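Local coordinates for UDP-N-Acetylglucosamine 2-Epimerase (Thermus thermophilus, PDB 1V4V), which probably interconverts UDP-N-acetylglucosamine and its 2-epimer, UDP-N-acetylmannosamine, at residues A[190-195]-A[258-263]; A[201-206]-A[219-224]; A[208-213]-A[317-322]; A[235-240]-A[245-250]; A[297-302]-A[322-327]. All blocks are in the same frame, centred on the assembly; numbering follows the deposited sequence.

Contact 1. Residues A[190-195]-A[258-263]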
# COMPACT_ATOMS: atom_id res chain seq x y z
N ARG A 190 -7.06 10.89 37.99
CA ARG A 190 -7.56 11.23 39.31
C ARG A 190 -9.02 11.65 39.23
O ARG A 190 -9.41 12.41 38.35
CB ARG A 190 -6.74 12.37 39.92
CG ARG A 190 -5.38 11.95 40.43
CD ARG A 190 -4.61 13.15 40.96
NE ARG A 190 -4.27 14.07 39.88
CZ ARG A 190 -3.65 15.23 40.07
NH1 ARG A 190 -3.29 15.61 41.29
NH2 ARG A 190 -3.37 16.01 39.03
N LEU A 191 -9.82 11.15 40.16
CA LEU A 191 -11.23 11.49 40.18
C LEU A 191 -11.42 12.98 40.42
O LEU A 191 -10.51 13.67 40.89
CB LEU A 191 -11.96 10.72 41.28
CG LEU A 191 -12.24 9.23 41.06
CD1 LEU A 191 -11.16 8.42 41.75
CD2 LEU A 191 -13.59 8.88 41.64
N PRO A 192 -12.61 13.50 40.07
CA PRO A 192 -12.92 14.92 40.27
C PRO A 192 -12.74 15.24 41.74
O PRO A 192 -12.86 14.36 42.59
CB PRO A 192 -14.38 15.01 39.83
CG PRO A 192 -14.45 13.99 38.73
CD PRO A 192 -13.69 12.83 39.33
N GLU A 193 -12.44 16.50 42.05
CA GLU A 193 -12.22 16.93 43.42
C GLU A 193 -13.51 17.17 44.20
O GLU A 193 -14.54 17.53 43.62
CB GLU A 193 -11.40 18.22 43.44
CG GLU A 193 -9.96 18.09 43.00
CD GLU A 193 -9.09 17.39 44.03
OE1 GLU A 193 -7.85 17.48 43.92
OE2 GLU A 193 -9.65 16.75 44.94
N GLY A 194 -13.44 16.98 45.51
CA GLY A 194 -14.57 17.23 46.39
C GLY A 194 -15.82 16.38 46.29
O GLY A 194 -16.88 16.79 46.75
N LEU A 195 -15.71 15.19 45.69
CA LEU A 195 -16.88 14.33 45.58
C LEU A 195 -17.26 13.77 46.94
O LEU A 195 -16.41 13.62 47.82
CB LEU A 195 -16.60 13.15 44.64
CG LEU A 195 -16.45 13.44 43.14
CD1 LEU A 195 -16.15 12.13 42.42
CD2 LEU A 195 -17.74 14.07 42.61
N VAL A 258 -24.41 14.96 41.43
CA VAL A 258 -23.32 15.93 41.32
C VAL A 258 -23.14 16.25 39.85
O VAL A 258 -22.78 15.37 39.06
CB VAL A 258 -21.99 15.36 41.86
CG1 VAL A 258 -20.87 16.38 41.64
CG2 VAL A 258 -22.12 15.04 43.35
N LEU A 259 -23.40 17.50 39.47
CA LEU A 259 -23.24 17.90 38.08
C LEU A 259 -21.87 18.55 37.90
O LEU A 259 -21.51 19.49 38.61
CB LEU A 259 -24.35 18.87 37.67
CG LEU A 259 -25.79 18.41 37.94
CD1 LEU A 259 -26.76 19.38 37.26
CD2 LEU A 259 -26.00 17.00 37.39
N LEU A 260 -21.11 18.04 36.94
CA LEU A 260 -19.78 18.56 36.67
C LEU A 260 -19.64 18.98 35.21
O LEU A 260 -20.51 18.70 34.39
CB LEU A 260 -18.73 17.49 36.97
CG LEU A 260 -18.72 16.88 38.37
CD1 LEU A 260 -17.70 15.75 38.43
CD2 LEU A 260 -18.39 17.95 39.39
N ASP A 261 -18.54 19.66 34.91
CA ASP A 261 -18.24 20.07 33.55
C ASP A 261 -17.53 18.87 32.94
O ASP A 261 -17.04 18.01 33.67
CB ASP A 261 -17.31 21.29 33.53
CG ASP A 261 -18.04 22.59 33.83
OD1 ASP A 261 -17.36 23.61 34.06
OD2 ASP A 261 -19.29 22.60 33.82
N PRO A 262 -17.46 18.79 31.61
CA PRO A 262 -16.79 17.67 30.95
C PRO A 262 -15.41 17.37 31.54
O PRO A 262 -14.62 18.28 31.80
CB PRO A 262 -16.72 18.12 29.50
CG PRO A 262 -18.02 18.87 29.35
CD PRO A 262 -18.06 19.70 30.62
N LEU A 263 -15.12 16.09 31.74
CA LEU A 263 -13.85 15.67 32.33
C LEU A 263 -12.82 15.27 31.28
O LEU A 263 -13.16 15.01 30.13
CB LEU A 263 -14.09 14.47 33.27
CG LEU A 263 -15.07 14.64 34.43
CD1 LEU A 263 -15.30 13.30 35.10
CD2 LEU A 263 -14.55 15.66 35.42
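At the border of the six-stranded parallel sheet, the loop that leads from helix 177-188 into strand 200-203 lies against the outermost strand, 257-260, through Pro-192 and Leu-195. The ring of Pro-192 is the wedge. Its CG meets Leu-263 CD2 at 3.7 Å and Leu-260 CD1 at the same separation, and its CB also lies 3.7 Å from Leu-260 CD1. Both leucines run at about a right angle to the proline and offer it their methyl ends; with CG anti to the carbonyl carbon in each (chi1 -56° in Leu-260, -57° in Leu-263), Leu-260 touches both CB and CG of the ring while Leu-263 reaches CG. The sheet belongs to one of the two Rossmann-like domains of a GT-B fold, and strand 257-260 is held on its inner side by backbone bonds from Val-258 and Leu-260 to Phe-233, Tyr-235 and Val-237, on and just past strand 232-236. Farther along the loop, Leu-195 CD2 approaches Val-258 CG1 at 4.0 Å, a looser touch made on a slant. The two segments share purely apolar contacts, and all five touching residues remain partly exposed. Helix 265-273 borders the same patch, with Ser-267 against Pro-192 and Met-268 against Leu-263.

Contact 2. Residues A[201-206]-A[219-224]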
# COMPACT_ATOMS: atom_id res chain seq x y z
N VAL A 201 -22.36 6.20 40.79
CA VAL A 201 -22.98 5.78 39.54
C VAL A 201 -22.61 6.93 38.61
O VAL A 201 -22.91 8.08 38.91
CB VAL A 201 -24.52 5.70 39.62
CG1 VAL A 201 -25.10 5.48 38.22
CG2 VAL A 201 -24.94 4.54 40.53
N THR A 202 -21.92 6.63 37.51
CA THR A 202 -21.55 7.68 36.58
C THR A 202 -22.65 7.82 35.55
O THR A 202 -23.16 6.83 35.03
CB THR A 202 -20.21 7.37 35.87
OG1 THR A 202 -19.15 7.35 36.83
CG2 THR A 202 -19.91 8.44 34.82
N VAL A 203 -23.03 9.07 35.27
CA VAL A 203 -24.08 9.34 34.30
C VAL A 203 -23.55 10.22 33.18
O VAL A 203 -22.81 11.18 33.42
CB VAL A 203 -25.29 10.05 34.95
CG1 VAL A 203 -26.30 10.43 33.87
CG2 VAL A 203 -25.94 9.14 35.98
N THR A 204 -23.96 9.89 31.96
CA THR A 204 -23.57 10.63 30.76
C THR A 204 -24.69 10.61 29.71
O THR A 204 -25.17 9.54 29.31
CB THR A 204 -22.26 10.05 30.15
OG1 THR A 204 -21.15 10.87 30.53
CG2 THR A 204 -22.34 9.95 28.64
N MSE A 205 -25.16 11.79 29.31
CA MSE A 205 -26.21 11.89 28.28
C MSE A 205 -25.84 13.01 27.32
O MSE A 205 -25.74 14.18 27.73
CB MSE A 205 -27.54 12.22 28.97
CG MSE A 205 -28.17 11.05 29.77
SE MSE A 205 -30.05 11.31 30.11
CE MSE A 205 -29.86 12.65 31.44
N HIS A 206 -25.61 12.68 26.05
CA HIS A 206 -25.25 13.71 25.07
C HIS A 206 -25.51 13.33 23.61
O HIS A 206 -25.08 14.06 22.71
CB HIS A 206 -23.78 14.11 25.21
CG HIS A 206 -22.82 13.02 24.84
ND1 HIS A 206 -22.03 13.08 23.71
CD2 HIS A 206 -22.53 11.84 25.44
CE1 HIS A 206 -21.29 11.98 23.64
NE2 HIS A 206 -21.57 11.22 24.68
N GLN A 219 -35.66 13.48 34.50
CA GLN A 219 -36.66 13.26 35.54
C GLN A 219 -36.63 11.81 35.99
O GLN A 219 -36.79 11.51 37.17
CB GLN A 219 -38.07 13.61 35.04
CG GLN A 219 -38.31 15.09 34.78
CD GLN A 219 -38.46 15.91 36.05
OE1 GLN A 219 -38.49 15.37 37.16
NE2 GLN A 219 -38.56 17.23 35.88
N ALA A 220 -36.43 10.90 35.04
CA ALA A 220 -36.38 9.48 35.37
C ALA A 220 -35.16 9.22 36.25
O ALA A 220 -35.23 8.46 37.22
CB ALA A 220 -36.30 8.64 34.09
N LEU A 221 -34.04 9.85 35.91
CA LEU A 221 -32.82 9.67 36.69
C LEU A 221 -32.97 10.29 38.07
O LEU A 221 -32.39 9.82 39.05
CB LEU A 221 -31.62 10.27 35.95
CG LEU A 221 -31.26 9.58 34.63
CD1 LEU A 221 -30.04 10.23 34.02
CD2 LEU A 221 -31.00 8.10 34.87
N LYS A 222 -33.76 11.36 38.16
CA LYS A 222 -34.01 12.01 39.44
C LYS A 222 -34.76 11.00 40.32
O LYS A 222 -34.47 10.87 41.51
CB LYS A 222 -34.85 13.28 39.25
CG LYS A 222 -35.27 13.93 40.57
CD LYS A 222 -36.10 15.19 40.33
CE LYS A 222 -36.53 15.82 41.64
NZ LYS A 222 -37.50 16.94 41.44
N ARG A 223 -35.72 10.29 39.73
CA ARG A 223 -36.48 9.28 40.48
C ARG A 223 -35.54 8.19 40.98
O ARG A 223 -35.69 7.70 42.11
CB ARG A 223 -37.55 8.63 39.61
CG ARG A 223 -38.80 9.46 39.38
CD ARG A 223 -39.82 8.67 38.58
NE ARG A 223 -40.44 7.60 39.36
CZ ARG A 223 -41.19 6.63 38.83
NH1 ARG A 223 -41.40 6.59 37.53
NH2 ARG A 223 -41.73 5.71 39.62
N VAL A 224 -34.59 7.79 40.14
CA VAL A 224 -33.64 6.76 40.53
C VAL A 224 -32.82 7.26 41.72
O VAL A 224 -32.65 6.55 42.72
CB VAL A 224 -32.67 6.40 39.37
CG1 VAL A 224 -31.61 5.42 39.85
CG2 VAL A 224 -33.46 5.80 38.20
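Val-203, on strand 200-203, turns its side chain toward helix 214-227 and touches Leu-221 there. Its CG1 branch, anti to the backbone N (chi1 175°), lies 3.7 Å from Leu-221 CD1, and the two side chains pass alongside one another, running opposite ways. Thr-204, next in line, points away from the helix; its hydroxyl makes a weak bond to the carbonyl O of Val-203. Met-205, present as selenomethionine, returns to the helix side. Its chain bends at the last torsion (chi3 -74°), and the terminal methyl CE comes to 3.5 Å from Leu-221 CD1, while the selenium stands 4.1 Å from that same carbon. The two ends meet head-on; because two conformers of Met-205 are deposited, this close touch holds for one of them and is otherwise uncertain. The setting is the first half of a beta-alpha-beta crossover, in which strand 200-203 runs on through a loop into helix 214-227 and then strand 232-236. One methyl of Leu-221 therefore serves two residues of the strand and its extension at once, and all three side chains are buried. Beyond them, Leu-299 packs on Met-205, and Tyr-235 of the adjacent strand packs on Val-203.

Contact 3. Residues A[208-213]-A[317-322]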
# COMPACT_ATOMS: atom_id res chain seq x y z
N ARG A 208 -27.03 13.55 20.38
CA ARG A 208 -27.84 14.62 19.81
C ARG A 208 -29.30 14.26 19.56
O ARG A 208 -30.18 15.10 19.77
CB ARG A 208 -27.23 15.13 18.51
CG ARG A 208 -27.76 16.49 18.13
CD ARG A 208 -27.65 16.78 16.64
NE ARG A 208 -28.23 18.08 16.32
CZ ARG A 208 -29.47 18.45 16.63
NH1 ARG A 208 -30.27 17.61 17.29
NH2 ARG A 208 -29.91 19.65 16.30
N GLU A 209 -29.58 13.04 19.12
CA GLU A 209 -30.96 12.64 18.86
C GLU A 209 -31.80 12.56 20.13
O GLU A 209 -33.02 12.70 20.07
CB GLU A 209 -31.01 11.29 18.12
CG GLU A 209 -30.54 10.09 18.92
CD GLU A 209 -30.89 8.78 18.24
OE1 GLU A 209 -32.09 8.49 18.10
OE2 GLU A 209 -29.96 8.04 17.85
N ASN A 210 -31.15 12.33 21.26
CA ASN A 210 -31.86 12.26 22.54
C ASN A 210 -32.09 13.65 23.13
O ASN A 210 -32.79 13.81 24.12
CB ASN A 210 -31.07 11.41 23.55
CG ASN A 210 -31.34 9.91 23.41
OD1 ASN A 210 -32.11 9.48 22.55
ND2 ASN A 210 -30.71 9.12 24.27
N TRP A 211 -31.48 14.67 22.51
CA TRP A 211 -31.61 16.06 22.97
C TRP A 211 -32.98 16.41 23.54
O TRP A 211 -33.09 16.80 24.71
CB TRP A 211 -31.33 17.04 21.82
CG TRP A 211 -29.91 17.40 21.56
CD1 TRP A 211 -29.45 18.23 20.57
CD2 TRP A 211 -28.75 16.98 22.30
NE1 TRP A 211 -28.08 18.34 20.65
CE2 TRP A 211 -27.63 17.59 21.70
CE3 TRP A 211 -28.55 16.14 23.40
CZ2 TRP A 211 -26.33 17.39 22.16
CZ3 TRP A 211 -27.27 15.95 23.86
CH2 TRP A 211 -26.17 16.57 23.25
N PRO A 212 -34.04 16.30 22.73
CA PRO A 212 -35.41 16.61 23.14
C PRO A 212 -36.03 15.70 24.20
O PRO A 212 -37.12 15.98 24.69
CB PRO A 212 -36.18 16.57 21.82
CG PRO A 212 -35.48 15.48 21.09
CD PRO A 212 -34.03 15.80 21.34
N LEU A 213 -35.33 14.62 24.53
CA LEU A 213 -35.82 13.67 25.53
C LEU A 213 -35.07 13.87 26.85
O LEU A 213 -35.42 13.27 27.86
CB LEU A 213 -35.59 12.23 25.07
CG LEU A 213 -36.07 11.81 23.68
CD1 LEU A 213 -35.76 10.31 23.51
CD2 LEU A 213 -37.55 12.08 23.52
N ALA A 317 -31.95 0.13 28.24
CA ALA A 317 -33.00 0.62 29.12
C ALA A 317 -34.10 1.31 28.33
O ALA A 317 -35.16 1.62 28.88
CB ALA A 317 -32.42 1.59 30.14
N GLY A 318 -33.86 1.53 27.04
CA GLY A 318 -34.84 2.22 26.21
C GLY A 318 -34.81 3.71 26.52
O GLY A 318 -33.95 4.17 27.27
N THR A 319 -35.75 4.47 25.95
CA THR A 319 -35.81 5.90 26.20
C THR A 319 -37.13 6.33 26.84
O THR A 319 -37.39 7.52 27.00
CB THR A 319 -35.61 6.73 24.91
OG1 THR A 319 -36.55 6.31 23.92
CG2 THR A 319 -34.20 6.55 24.39
N ASP A 320 -37.97 5.36 27.19
CA ASP A 320 -39.23 5.68 27.86
C ASP A 320 -38.89 5.91 29.33
O ASP A 320 -38.33 5.04 29.98
CB ASP A 320 -40.22 4.52 27.73
CG ASP A 320 -41.47 4.75 28.55
OD1 ASP A 320 -41.78 3.90 29.41
OD2 ASP A 320 -42.15 5.77 28.32
N PRO A 321 -39.24 7.09 29.87
CA PRO A 321 -38.96 7.44 31.28
C PRO A 321 -39.32 6.39 32.34
O PRO A 321 -38.51 6.07 33.20
CB PRO A 321 -39.74 8.75 31.46
CG PRO A 321 -39.63 9.37 30.09
CD PRO A 321 -39.94 8.20 29.19
N GLU A 322 -40.54 5.87 32.29
CA GLU A 322 -40.94 4.85 33.27
C GLU A 322 -40.05 3.61 33.11
O GLU A 322 -39.61 3.03 34.11
CB GLU A 322 -42.41 4.47 33.08
CG GLU A 322 -42.85 3.29 33.96
CD GLU A 322 -42.82 3.61 35.44
OE1 GLU A 322 -42.88 2.66 36.25
OE2 GLU A 322 -42.75 4.80 35.80
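With chi1 at 55°, Thr-319 sets its hydroxyl between the backbone N and the carbonyl carbon and turns its methyl CG2 beside the backbone N, so that CB, OG1 and CG2 all confront the 208-213 loop. On the opposing side Leu-213 carries CG anti to its carbonyl carbon (chi1 -51°), which extends CD1 across the threonine. That methyl lies 3.8 Å from Thr-319 CB and 4.1 Å from Thr-319 OG1, on a slanting approach. Asn-210 adds a second touch from the 3-10 turn at 208-210, its amide oxygen OD1 standing 4.0 Å from Thr-319 CG2, a van der Waals touch made obliquely.

The contact ties the loop between strand 200-203 and helix 214-227 to the turn that precedes helix 321-332, two neighbouring connections of the same Rossmann-like domain. In that turn Asp-320 occupies the N-cap position, and its OD1 accepts the backbone N-H of Gly-323. Inside the loop, Leu-213 N bonds to Asn-210 O, 2.7 Å, and Trp-211 N to Arg-208 O.

The polar groups look outward from the pair for their bonds. Asn-210 ND2 bonds to Leu-299 O and to Asp-281 OD1, which fixes how its amide is rotated, while Thr-319 OG1 bonds to Asn-301 ND2. The consequence is that Thr-319 meets Leu-213 CD1 and the amide oxygen of Asn-210 through carbon while its hydroxyl is engaged by Asn-301, and the cohesion between these segments is modest van der Waals contact centred on one threonine.

Contact 4. Residues A[235-240]-A[245-250]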
# COMPACT_ATOMS: atom_id res chain seq x y z
N TYR A 235 -22.56 13.22 37.20
CA TYR A 235 -22.88 13.52 35.82
C TYR A 235 -22.11 14.70 35.20
O TYR A 235 -22.44 15.86 35.46
CB TYR A 235 -24.40 13.79 35.77
CG TYR A 235 -25.03 14.11 34.43
CD1 TYR A 235 -24.32 14.00 33.23
CD2 TYR A 235 -26.37 14.49 34.36
CE1 TYR A 235 -24.93 14.27 32.00
CE2 TYR A 235 -26.99 14.76 33.14
CZ TYR A 235 -26.27 14.64 31.97
OH TYR A 235 -26.90 14.88 30.77
N PRO A 236 -21.07 14.42 34.40
CA PRO A 236 -20.31 15.50 33.76
C PRO A 236 -21.18 15.92 32.58
O PRO A 236 -21.25 15.22 31.58
CB PRO A 236 -19.03 14.79 33.30
CG PRO A 236 -18.93 13.59 34.22
CD PRO A 236 -20.36 13.14 34.29
N VAL A 237 -21.86 17.05 32.71
CA VAL A 237 -22.76 17.52 31.66
C VAL A 237 -22.07 18.28 30.53
O VAL A 237 -21.28 19.19 30.77
CB VAL A 237 -23.85 18.44 32.25
CG1 VAL A 237 -24.93 18.72 31.21
CG2 VAL A 237 -24.45 17.79 33.49
N HIS A 238 -22.38 17.91 29.29
CA HIS A 238 -21.78 18.60 28.15
C HIS A 238 -22.13 20.09 28.16
O HIS A 238 -23.17 20.49 28.69
CB HIS A 238 -22.21 17.96 26.83
CG HIS A 238 -21.41 16.75 26.47
ND1 HIS A 238 -21.51 15.55 27.15
CD2 HIS A 238 -20.46 16.56 25.52
CE1 HIS A 238 -20.65 14.69 26.64
NE2 HIS A 238 -20.00 15.27 25.66
N LEU A 239 -21.25 20.90 27.58
CA LEU A 239 -21.42 22.36 27.55
C LEU A 239 -22.58 22.89 26.72
O LEU A 239 -23.06 24.00 26.97
CB LEU A 239 -20.12 23.02 27.08
CG LEU A 239 -18.93 22.86 28.02
CD1 LEU A 239 -17.67 23.41 27.36
CD2 LEU A 239 -19.21 23.58 29.33
N ASN A 240 -23.03 22.12 25.73
CA ASN A 240 -24.13 22.55 24.87
C ASN A 240 -25.29 23.11 25.70
O ASN A 240 -25.89 22.40 26.51
CB ASN A 240 -24.63 21.38 24.03
CG ASN A 240 -23.50 20.64 23.34
OD1 ASN A 240 -22.66 20.01 23.99
ND2 ASN A 240 -23.48 20.70 22.01
N GLU A 245 -30.04 23.39 29.45
CA GLU A 245 -31.37 23.95 29.69
C GLU A 245 -32.34 22.84 30.04
O GLU A 245 -33.32 23.06 30.76
CB GLU A 245 -31.87 24.69 28.45
CG GLU A 245 -31.41 26.13 28.39
CD GLU A 245 -31.87 26.83 27.13
OE1 GLU A 245 -31.33 26.50 26.05
OE2 GLU A 245 -32.77 27.68 27.23
N ALA A 246 -32.07 21.64 29.53
CA ALA A 246 -32.93 20.50 29.78
C ALA A 246 -32.64 19.81 31.11
O ALA A 246 -33.56 19.53 31.88
CB ALA A 246 -32.80 19.49 28.64
N VAL A 247 -31.37 19.54 31.39
CA VAL A 247 -31.01 18.82 32.61
C VAL A 247 -30.82 19.62 33.90
O VAL A 247 -31.19 19.15 34.97
CB VAL A 247 -29.75 17.95 32.36
CG1 VAL A 247 -30.00 17.05 31.17
CG2 VAL A 247 -28.53 18.83 32.10
N PHE A 248 -30.26 20.82 33.81
CA PHE A 248 -30.05 21.62 35.01
C PHE A 248 -31.30 21.86 35.86
O PHE A 248 -31.29 21.63 37.07
CB PHE A 248 -29.40 22.96 34.64
CG PHE A 248 -27.90 22.93 34.63
CD1 PHE A 248 -27.21 21.81 34.17
CD2 PHE A 248 -27.17 24.02 35.08
CE1 PHE A 248 -25.82 21.78 34.15
CE2 PHE A 248 -25.77 24.00 35.07
CZ PHE A 248 -25.10 22.88 34.60
N PRO A 249 -32.40 22.33 35.25
CA PRO A 249 -33.61 22.57 36.04
C PRO A 249 -34.16 21.33 36.77
O PRO A 249 -34.83 21.45 37.80
CB PRO A 249 -34.60 23.13 35.02
CG PRO A 249 -34.14 22.53 33.73
CD PRO A 249 -32.64 22.66 33.83
N VAL A 250 -33.85 20.15 36.24
CA VAL A 250 -34.32 18.92 36.85
C VAL A 250 -33.37 18.35 37.90
O VAL A 250 -33.80 17.96 38.98
CB VAL A 250 -34.54 17.82 35.78
CG1 VAL A 250 -34.95 16.52 36.45
CG2 VAL A 250 -35.61 18.27 34.78
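Val-247 projects from helix 241-251 onto Val-237 and the hydroxyl end of Tyr-235, and its two methyls divide the work. CG2 meets Val-237 CG1 at 3.7 Å, the two methyls meeting end to end. CG1 turns instead to the tyrosine, lying near the ring plane at its edge, 3.8 Å from Tyr-235 OH and 4.3 Å from Tyr-235 CE2; these side chains cross at about a right angle. The valine torsion accounts for the split: at chi1 -54°, CG1 stands anti to the carbonyl carbon while CG2 takes the space between the backbone N and that carbon.

Val-237 is itself shared. Its second methyl, CG2, sits over the centre of the Tyr-235 ring, 3.6 Å above the plane, a CH-pi type of packing within the segment. CG2 also lies at the edge of the Phe-248 ring, near its plane, 4.3 Å from Phe-248 CE1. The tyrosine is thus met on a face by Val-237 and at its rim by Val-247, while its hydroxyl finds a weak hydrogen bond with Met-205 O.

Strand 232-236 and helix 241-251 are the first two members of a beta-alpha-beta unit that closes with strand 257-260. That closing strand bonds to Tyr-235 and Val-237 through its backbone, and its Leu-259 packs on both Tyr-235 and Phe-248; Val-250 rests against helix 214-227, touching Ser-215, Ala-218 and Gln-219.

Contact 5. Residues A[297-302]-A[322-327]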
# COMPACT_ATOMS: atom_id res chain seq x y z
N VAL A 297 -25.56 0.63 31.47
CA VAL A 297 -26.95 0.65 31.07
C VAL A 297 -27.05 1.73 29.99
O VAL A 297 -26.62 2.87 30.20
CB VAL A 297 -27.91 0.97 32.25
CG1 VAL A 297 -29.32 1.20 31.72
CG2 VAL A 297 -27.90 -0.17 33.23
N VAL A 298 -27.59 1.35 28.84
CA VAL A 298 -27.70 2.27 27.70
C VAL A 298 -29.10 2.83 27.54
O VAL A 298 -30.07 2.09 27.42
CB VAL A 298 -27.28 1.56 26.39
CG1 VAL A 298 -27.39 2.52 25.20
CG2 VAL A 298 -25.85 1.03 26.53
N LEU A 299 -29.19 4.16 27.52
CA LEU A 299 -30.47 4.83 27.37
C LEU A 299 -30.83 4.99 25.90
O LEU A 299 -30.89 6.10 25.37
CB LEU A 299 -30.43 6.19 28.08
CG LEU A 299 -30.91 6.23 29.54
CD1 LEU A 299 -30.55 4.95 30.27
CD2 LEU A 299 -30.32 7.44 30.23
N ARG A 300 -31.06 3.85 25.26
CA ARG A 300 -31.45 3.79 23.86
C ARG A 300 -32.34 2.57 23.67
O ARG A 300 -32.34 1.67 24.50
CB ARG A 300 -30.22 3.67 22.95
CG ARG A 300 -29.27 4.86 23.00
CD ARG A 300 -28.36 4.87 21.79
NE ARG A 300 -29.11 5.16 20.57
CZ ARG A 300 -28.66 4.93 19.34
NH1 ARG A 300 -27.45 4.41 19.15
NH2 ARG A 300 -29.41 5.23 18.29
N ASN A 301 -33.09 2.54 22.58
CA ASN A 301 -33.97 1.42 22.30
C ASN A 301 -33.23 0.31 21.57
O ASN A 301 -33.64 -0.85 21.59
CB ASN A 301 -35.18 1.88 21.49
CG ASN A 301 -36.05 2.86 22.26
OD1 ASN A 301 -36.49 2.57 23.37
ND2 ASN A 301 -36.31 4.02 21.66
N VAL A 302 -32.12 0.67 20.92
CA VAL A 302 -31.32 -0.29 20.18
C VAL A 302 -29.83 0.07 20.29
O VAL A 302 -29.49 1.22 20.55
CB VAL A 302 -31.72 -0.32 18.69
CG1 VAL A 302 -31.38 1.01 18.03
CG2 VAL A 302 -31.01 -1.46 17.97
N GLU A 322 -40.54 5.87 32.29
CA GLU A 322 -40.94 4.85 33.27
C GLU A 322 -40.05 3.61 33.11
O GLU A 322 -39.61 3.03 34.11
CB GLU A 322 -42.41 4.47 33.08
CG GLU A 322 -42.85 3.29 33.96
CD GLU A 322 -42.82 3.61 35.44
OE1 GLU A 322 -42.88 2.66 36.25
OE2 GLU A 322 -42.75 4.80 35.80
N GLY A 323 -39.80 3.22 31.87
CA GLY A 323 -38.96 2.06 31.62
C GLY A 323 -37.53 2.24 32.09
O GLY A 323 -36.92 1.31 32.62
N VAL A 324 -36.98 3.44 31.89
CA VAL A 324 -35.61 3.72 32.31
C VAL A 324 -35.52 3.57 33.83
O VAL A 324 -34.58 2.98 34.36
CB VAL A 324 -35.18 5.15 31.91
CG1 VAL A 324 -33.85 5.50 32.55
CG2 VAL A 324 -35.07 5.24 30.39
N TYR A 325 -36.50 4.13 34.53
CA TYR A 325 -36.53 4.04 35.98
C TYR A 325 -36.58 2.57 36.42
O TYR A 325 -35.82 2.14 37.29
CB TYR A 325 -37.75 4.79 36.53
CG TYR A 325 -38.01 4.55 38.01
CD1 TYR A 325 -37.18 5.12 38.98
CD2 TYR A 325 -39.06 3.74 38.43
CE1 TYR A 325 -37.40 4.89 40.34
CE2 TYR A 325 -39.29 3.50 39.79
CZ TYR A 325 -38.45 4.08 40.73
OH TYR A 325 -38.65 3.83 42.07
N ARG A 326 -37.49 1.81 35.82
CA ARG A 326 -37.63 0.40 36.18
C ARG A 326 -36.36 -0.40 35.95
O ARG A 326 -35.93 -1.18 36.81
CB ARG A 326 -38.79 -0.23 35.40
CG ARG A 326 -40.16 0.31 35.77
CD ARG A 326 -41.27 -0.46 35.05
NE ARG A 326 -42.57 0.16 35.26
CZ ARG A 326 -43.72 -0.33 34.80
NH1 ARG A 326 -43.72 -1.45 34.10
NH2 ARG A 326 -44.86 0.30 35.04
N VAL A 327 -35.74 -0.21 34.79
CA VAL A 327 -34.52 -0.95 34.45
C VAL A 327 -33.34 -0.58 35.35
O VAL A 327 -32.65 -1.45 35.87
CB VAL A 327 -34.14 -0.73 32.98
CG1 VAL A 327 -32.75 -1.30 32.69
CG2 VAL A 327 -35.18 -1.40 32.07
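Strand 296-298 ends in an inverse gamma turn centred on Leu-299, and helix 321-332 lies alongside this exit, the closest CA pairs being Leu-299 with Val-324 at 7.2 Å and Val-297 with Val-327 at 8.4 Å. Going up three residues in the helix goes back two in the strand exit, so the two run in opposite directions. Within the helix the expected bonds are kept, among them Val-327 N to Gly-323 O at 2.9 Å.

Leu-299 does the nearer touching: its CD1 lies 4.0 Å from Val-324 CG1, and the two side chains cross at about a right angle. The valine methyl that meets it is the one anti to the backbone N (chi1 171°). Val-297 CG1 and Val-327 CG1 stand farther apart, at 4.4 Å in the conformer of Val-297 described here, a light touch between branched side chains whose first bonds both point across the gap. Ala-317, from the loop after strand 314-316, packs on Val-297, Leu-299 and Val-327 alike, and Leu-217 of helix 214-227 packs on Val-324.

The charged pair of this helix lies on its other side. There Arg-326 NE donates to Glu-322 OE1 at 2.7 Å, nearly straight at 162°, with the oxygen close to the guanidinium plane and using its anti lone pair. The second carboxylate oxygen, OE2, pairs with Arg-223 of helix 214-227, so this glutamate is held by two arginines. The helix is therefore two-sided: apolar side chains pack it against the strand exit, whereas charged groups on the other side link it to helix 214-227.

Overall arrangement
Contacts 2, 4 and 5 are buried strand-to-helix packing around one six-stranded parallel sheet; contact 3 is only partly buried, and contact 1 lies at the surface beside the edge strand. Contacts 1 and 4 meet through backbone bonds between strands 257-260 and 232-236, while contact 2 joins contact 4 across the next strand pair. Contacts 3 and 5 share Glu-322 and use helix 321-332 at its start and along its inner side; the salt bridge from Arg-223 ties them to contact 2. Methyl groups carry contacts 2 and 5, aromatic rings enter contact 4, a proline supplies contact 1, and contact 3 brings an amide and a hydroxyl-bearing side chain together without bonding them.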